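Local structure of L-asparaginase 1 (Escherichia coli, 6NXC) at residues Y176-R180 against R351-T355; A193-L197 against C293-K297. The protein catalyses the hydrolysis of L-asparagine to L-aspartate and ammonium, as a homotetrameric, allosterically regulated cytoplasmic enzyme. The protein carries 1 engineered substitution. All blocks are in the same frame, centred on the assembly; numbering follows the deposited sequence.

Interaction 1 of 2, residues Y176-R180 against R351-T355; sequences YRGNR and RGELT
Arg-180 reaches along segment 351-355 and bonds to it at two points, the carbonyl of Gly-352 and the hydroxyl of Thr-355. Its NE donates to Gly-352 O at 2.8 Å, on a carbonyl lone pair, and NH1 makes an almost straight bond to Thr-355 OG1 (3.0 Å, N-H...O 173°) within the guanidinium plane. Between these points the backbone of Glu-353 and Leu-354 passes over one face of the guanidinium, Glu-353 O lying 3.2 Å above its plane. The chain of Arg-180 bends at chi2 (-73°), which turns its planar end along the loop. Asp-319 binds both Arg-180 NH2 and Thr-355 OG1, tying the far end of the guanidinium to the same hydroxyl through a salt bridge and a hydrogen bond.

Asn-179 works at the other end. Its ND2 donates to Arg-351 O (3.1 Å) from above the carbonyl plane, while the amide carbon CG packs on Glu-353 CB at 3.8 Å. Ser-122 OG is a second partner of ND2.

Gly-352, with a positive phi of 92°, has no side chain, and Arg-177 NH1 comes to 3.5 Å from its CA. Its carbonyl O also accepts from Arg-177 NH1 (3.1 Å), so two guanidinium groups share one buried oxygen; Arg-177 NE is paired with Glu-166. One water bridges Asn-179 O and Glu-353 O, another Arg-180 NH1 and Leu-354 O.

The arrangement, side-chain donors holding an irregular segment by two carbonyls and a hydroxyl, docks the C-terminal tail onto the short 3-10 turn that follows strand 174-177 of the N-terminal asparaginase domain.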
loop_
_atom_site.group_PDB
_atom_site.type_symbol
_atom_site.label_atom_id
_atom_site.label_comp_id
_atom_site.label_asym_id
_atom_site.label_seq_id
_atom_site.Cartn_x
_atom_site.Cartn_y
_atom_site.Cartn_z
ATOM N N TYR B 176 -0.943 16.983 -3.584
ATOM C CA TYR B 176 -1.937 16.831 -2.510
ATOM C C TYR B 176 -2.659 18.163 -2.269
ATOM O O TYR B 176 -2.035 19.230 -2.423
ATOM C CB TYR B 176 -1.262 16.379 -1.232
ATOM C CG TYR B 176 -0.516 15.073 -1.347
ATOM C CD1 TYR B 176 -1.146 13.845 -1.332
ATOM C CD2 TYR B 176 0.854 15.055 -1.458
ATOM C CE1 TYR B 176 -0.426 12.660 -1.384
ATOM C CE2 TYR B 176 1.590 13.883 -1.584
ATOM C CZ TYR B 176 0.949 12.667 -1.451
ATOM O OH TYR B 176 1.679 11.506 -1.588
ATOM N N ARG B 177 -3.910 18.060 -1.825
ATOM C CA ARG B 177 -4.564 19.259 -1.246
ATOM C C ARG B 177 -3.810 19.662 0.014
ATOM O O ARG B 177 -3.628 18.846 0.897
ATOM C CB ARG B 177 -6.018 18.956 -0.969
ATOM C CG ARG B 177 -6.719 20.156 -0.389
ATOM C CD ARG B 177 -8.244 20.031 -0.223
ATOM N NE ARG B 177 -8.853 20.057 -1.583
ATOM C CZ ARG B 177 -9.977 19.482 -1.927
ATOM N NH1 ARG B 177 -10.725 18.902 -1.017
ATOM N NH2 ARG B 177 -10.355 19.513 -3.210
ATOM N N GLY B 178 -3.319 20.884 0.088
ATOM C CA GLY B 178 -2.469 21.348 1.220
ATOM C C GLY B 178 -3.066 21.098 2.574
ATOM O O GLY B 178 -2.287 20.604 3.444
ATOM N N ASN B 179 -4.359 21.439 2.741
ATOM C CA ASN B 179 -5.014 21.380 4.063
ATOM C C ASN B 179 -5.452 19.962 4.367
ATOM O O ASN B 179 -6.226 19.815 5.372
ATOM C CB ASN B 179 -6.103 22.423 4.224
ATOM C CG ASN B 179 -7.159 22.312 3.139
ATOM O OD1 ASN B 179 -7.474 21.171 2.707
ATOM N ND2 ASN B 179 -7.909 23.418 2.954
ATOM N N ARG B 180 -5.050 18.961 3.545
ATOM C CA ARG B 180 -5.282 17.553 3.893
ATOM C C ARG B 180 -3.996 16.800 4.187
ATOM O O ARG B 180 -4.082 15.618 4.409
ATOM C CB ARG B 180 -6.012 16.918 2.694
ATOM C CG ARG B 180 -7.409 17.458 2.533
ATOM C CD ARG B 180 -8.359 16.908 3.638
ATOM N NE ARG B 180 -9.725 17.026 3.200
ATOM C CZ ARG B 180 -10.687 16.214 3.582
ATOM N NH1 ARG B 180 -11.886 16.294 3.064
ATOM N NH2 ARG B 180 -10.431 15.272 4.474
ATOM N N ARG B 351 -12.588 25.138 2.872
ATOM C CA ARG B 351 -11.485 25.142 1.895
ATOM C C ARG B 351 -11.126 23.737 1.427
ATOM O O ARG B 351 -10.113 23.626 0.767
ATOM C CB ARG B 351 -10.229 25.804 2.467
ATOM C CG ARG B 351 -10.419 27.276 2.825
ATOM C CD ARG B 351 -10.429 28.208 1.589
ATOM N NE ARG B 351 -10.213 29.569 2.087
ATOM C CZ ARG B 351 -11.159 30.362 2.591
ATOM N NH1 ARG B 351 -12.431 30.013 2.548
ATOM N NH2 ARG B 351 -10.844 31.522 3.154
ATOM N N GLY B 352 -11.989 22.749 1.674
ATOM C CA GLY B 352 -11.663 21.375 1.267
ATOM C C GLY B 352 -10.957 20.563 2.332
ATOM O O GLY B 352 -10.577 19.456 2.001
ATOM N N GLU B 353 -10.920 21.069 3.540
ATOM C CA GLU B 353 -10.169 20.478 4.672
ATOM C C GLU B 353 -10.923 19.378 5.364
ATOM O O GLU B 353 -10.301 18.582 6.097
ATOM C CB GLU B 353 -9.764 21.489 5.744
ATOM C CG GLU B 353 -10.870 22.006 6.576
ATOM C CD GLU B 353 -11.692 23.113 5.915
ATOM O OE1 GLU B 353 -12.580 23.639 6.681
ATOM O OE2 GLU B 353 -11.476 23.444 4.707
ATOM N N LEU B 354 -12.205 19.273 5.140
ATOM C CA LEU B 354 -12.994 18.276 5.857
ATOM C C LEU B 354 -14.150 17.783 4.970
ATOM O O LEU B 354 -14.548 18.498 3.994
ATOM C CB LEU B 354 -13.410 18.843 7.208
ATOM C CG LEU B 354 -14.616 19.734 7.417
ATOM C CD1 LEU B 354 -16.002 19.069 7.082
ATOM C CD2 LEU B 354 -14.718 20.049 8.902
ATOM N N THR B 355 -14.579 16.573 5.243
ATOM C CA THR B 355 -15.605 15.883 4.429
ATOM C C THR B 355 -16.964 16.056 5.154
ATOM O O THR B 355 -17.157 15.585 6.279
ATOM C CB THR B 355 -15.285 14.378 4.344
ATOM O OG1 THR B 355 -13.913 14.217 3.907
ATOM C CG2 THR B 355 -16.274 13.706 3.429
HETATM O O HOH W 1 -7.757 18.138 6.982
HETATM O O HOH W 2 -13.819 17.933 1.242
#

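Interaction 2 of 2, residues A193-L197 against C293-K297; sequences ASPNL and CMSGK. With ASN (asparagine), chain O; EDO (1,2-ethanediol), chain Q.
Asn-196 and Gly-296 make the one direct hydrogen bond between the two loops. Gly-296 N donates to Asn-196 OD1 at 3.0 Å, nearly straight (163°) and on a lone pair in the plane of the side-chain amide. CG of Asn-196 lies anti to its own carbonyl carbon (chi1 -70°), a torsion that swings the amide over to the 293-297 backbone. Ser-295 CB packs beside the same oxygen.

Other polar links run through a bound 1,2-ethanediol, probably from the crystallisation liquor. Asn-196 ND2 donates to its O1 (2.7 Å), which in turn donates to Gly-296 O; its O2 donates to Met-294 O at 2.6 Å. The two ends of the Asn-196 amide are therefore both engaged, OD1 directly and ND2 through the diol.

Van der Waals contact centres on Pro-195. Its CB and CG both approach Met-294 O, CB at 3.2 Å, and CG also meets Met-294 SD at 4.2 Å. Bends at chi2 and chi3 fold the methionine so that its CE lies 3.9 Å from CB of the bound asparagine. Pro-195 occupies a type I beta turn from Ser-194 to Leu-197, braced by Ser-194 OG donating to Leu-197 O.

The bound asparagine itself donates from N to Cys-293 O (2.8 Å); Arg-260 and Glu-323 are among its further partners. Ser-295 OG is hydrogen-bonded to His-185 ND1 of the second subunit, and Met-294 packs on Met-294 of that subunit.

The links that the diol adds between Asn-196, Met-294 and Gly-296 belong to this crystal and may not exist without it, whereas the Asn-196 to Gly-296 bond and the Pro-195 packing, beside the allosteric asparagine, do not depend on it.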
loop_
_atom_site.group_PDB
_atom_site.type_symbol
_atom_site.label_atom_id
_atom_site.label_comp_id
_atom_site.label_asym_id
_atom_site.label_seq_id
_atom_site.Cartn_x
_atom_site.Cartn_y
_atom_site.Cartn_z
ATOM N N ALA B 193 1.664 12.467 3.389
ATOM C CA ALA B 193 0.445 11.803 2.953
ATOM C C ALA B 193 -0.741 12.747 3.103
ATOM O O ALA B 193 -0.633 13.793 3.805
ATOM C CB ALA B 193 0.317 10.588 3.791
ATOM N N SER B 194 -1.835 12.297 2.538
ATOM C CA SER B 194 -3.158 12.942 2.579
ATOM C C SER B 194 -4.116 11.852 3.074
ATOM O O SER B 194 -4.710 11.156 2.313
ATOM C CB SER B 194 -3.449 13.387 1.207
ATOM O OG SER B 194 -4.702 13.933 1.219
ATOM N N PRO B 195 -4.176 11.569 4.373
ATOM C CA PRO B 195 -4.736 10.324 4.829
ATOM C C PRO B 195 -6.235 10.198 4.608
ATOM O O PRO B 195 -6.712 9.066 4.492
ATOM C CB PRO B 195 -4.372 10.221 6.332
ATOM C CG PRO B 195 -3.664 11.453 6.694
ATOM C CD PRO B 195 -3.517 12.320 5.453
ATOM N N ASN B 196 -6.966 11.294 4.485
ATOM C CA ASN B 196 -8.432 11.247 4.339
ATOM C C ASN B 196 -8.863 11.796 2.987
ATOM O O ASN B 196 -10.031 11.933 2.758
ATOM C CB ASN B 196 -9.073 12.047 5.451
ATOM C CG ASN B 196 -8.922 11.373 6.770
ATOM O OD1 ASN B 196 -9.169 10.170 6.928
ATOM N ND2 ASN B 196 -8.439 12.132 7.697
ATOM N N LEU B 197 -7.958 12.071 2.064
ATOM C CA LEU B 197 -8.385 12.419 0.675
ATOM C C LEU B 197 -7.370 11.855 -0.307
ATOM O O LEU B 197 -6.187 11.979 -0.101
ATOM C CB LEU B 197 -8.399 13.963 0.595
ATOM C CG LEU B 197 -9.026 14.544 -0.653
ATOM C CD1 LEU B 197 -10.514 14.371 -0.605
ATOM C CD2 LEU B 197 -8.590 16.002 -0.963
ATOM N N CYS B 293 -5.461 9.297 15.543
ATOM C CA CYS B 293 -5.178 8.321 14.486
ATOM C C CYS B 293 -4.709 9.055 13.226
ATOM O O CYS B 293 -5.064 10.218 13.045
ATOM C CB CYS B 293 -6.398 7.504 14.173
ATOM S SG CYS B 293 -7.004 6.612 15.642
ATOM N N MET B 294 -3.964 8.404 12.345
ATOM C CA MET B 294 -3.470 8.992 11.077
ATOM C C MET B 294 -4.676 9.282 10.194
ATOM O O MET B 294 -4.752 10.309 9.511
ATOM C CB MET B 294 -2.532 8.004 10.383
ATOM C CG MET B 294 -1.814 8.551 9.261
ATOM S SD MET B 294 -0.888 10.092 9.548
ATOM C CE MET B 294 -0.165 9.883 11.165
ATOM N N SER B 295 -5.618 8.353 10.148
ATOM C CA SER B 295 -6.863 8.596 9.392
ATOM C C SER B 295 -8.135 8.237 10.153
ATOM O O SER B 295 -8.066 7.537 11.177
ATOM C CB SER B 295 -6.896 7.788 8.133
ATOM O OG SER B 295 -7.106 6.355 8.376
ATOM N N GLY B 296 -9.241 8.785 9.642
ATOM C CA GLY B 296 -10.607 8.559 10.151
ATOM C C GLY B 296 -11.291 9.862 10.548
ATOM O O GLY B 296 -10.745 10.990 10.426
ATOM N N LYS B 297 -12.512 9.722 11.020
ATOM C CA LYS B 297 -13.428 10.847 11.161
ATOM C C LYS B 297 -13.997 10.817 12.575
ATOM O O LYS B 297 -14.597 9.790 12.944
ATOM C CB LYS B 297 -14.480 10.773 10.075
ATOM C CG LYS B 297 -15.488 11.892 10.127
ATOM C CD LYS B 297 -16.373 11.905 8.976
ATOM C CE LYS B 297 -17.253 13.125 8.919
ATOM N NZ LYS B 297 -17.877 13.248 7.570
HETATM N N ASN O . -4.356 12.898 13.376
HETATM C CA ASN O . -2.842 12.685 13.397
HETATM C C ASN O . -2.251 13.490 14.562
HETATM O O ASN O . -3.087 13.674 15.545
HETATM C CB ASN O . -2.231 13.083 12.045
HETATM C CG ASN O . -2.316 14.573 11.739
HETATM O OD1 ASN O . -3.208 15.243 12.225
HETATM N ND2 ASN O . -1.344 15.125 11.052
HETATM O OXT ASN O . -1.009 13.945 14.512
HETATM C C1 EDO Q . -7.567 12.759 10.976
HETATM O O1 EDO Q . -7.918 11.629 10.287
HETATM C C2 EDO Q . -6.483 13.307 10.275
HETATM O O2 EDO Q . -5.338 12.634 10.383
#

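Interaction 2 is nested along the chain inside the loop closed by interaction 1, and their centres lie 11 Å apart. They touch directly: Arg-180 CB packs on Ser-194 OG at 3.6 Å, and Arg-180 O meets Pro-195 CD at 3.5 Å. Lys-297 NZ probably donates to Thr-355 O at 2.8 Å, so 176-180 adjoins 193-197, and 351-355 adjoins 293-297. The bound asparagine, in the allosteric site, is contacted by 293-297, whereas the side chain of Arg-180 stays about 10 Å from a bound asparagine. The side chain of Arg-180 is about 8 Å from that of Ala-182, the engineered residue of this site; the side chain of Pro-195 is about 5 Å from that of Ala-182.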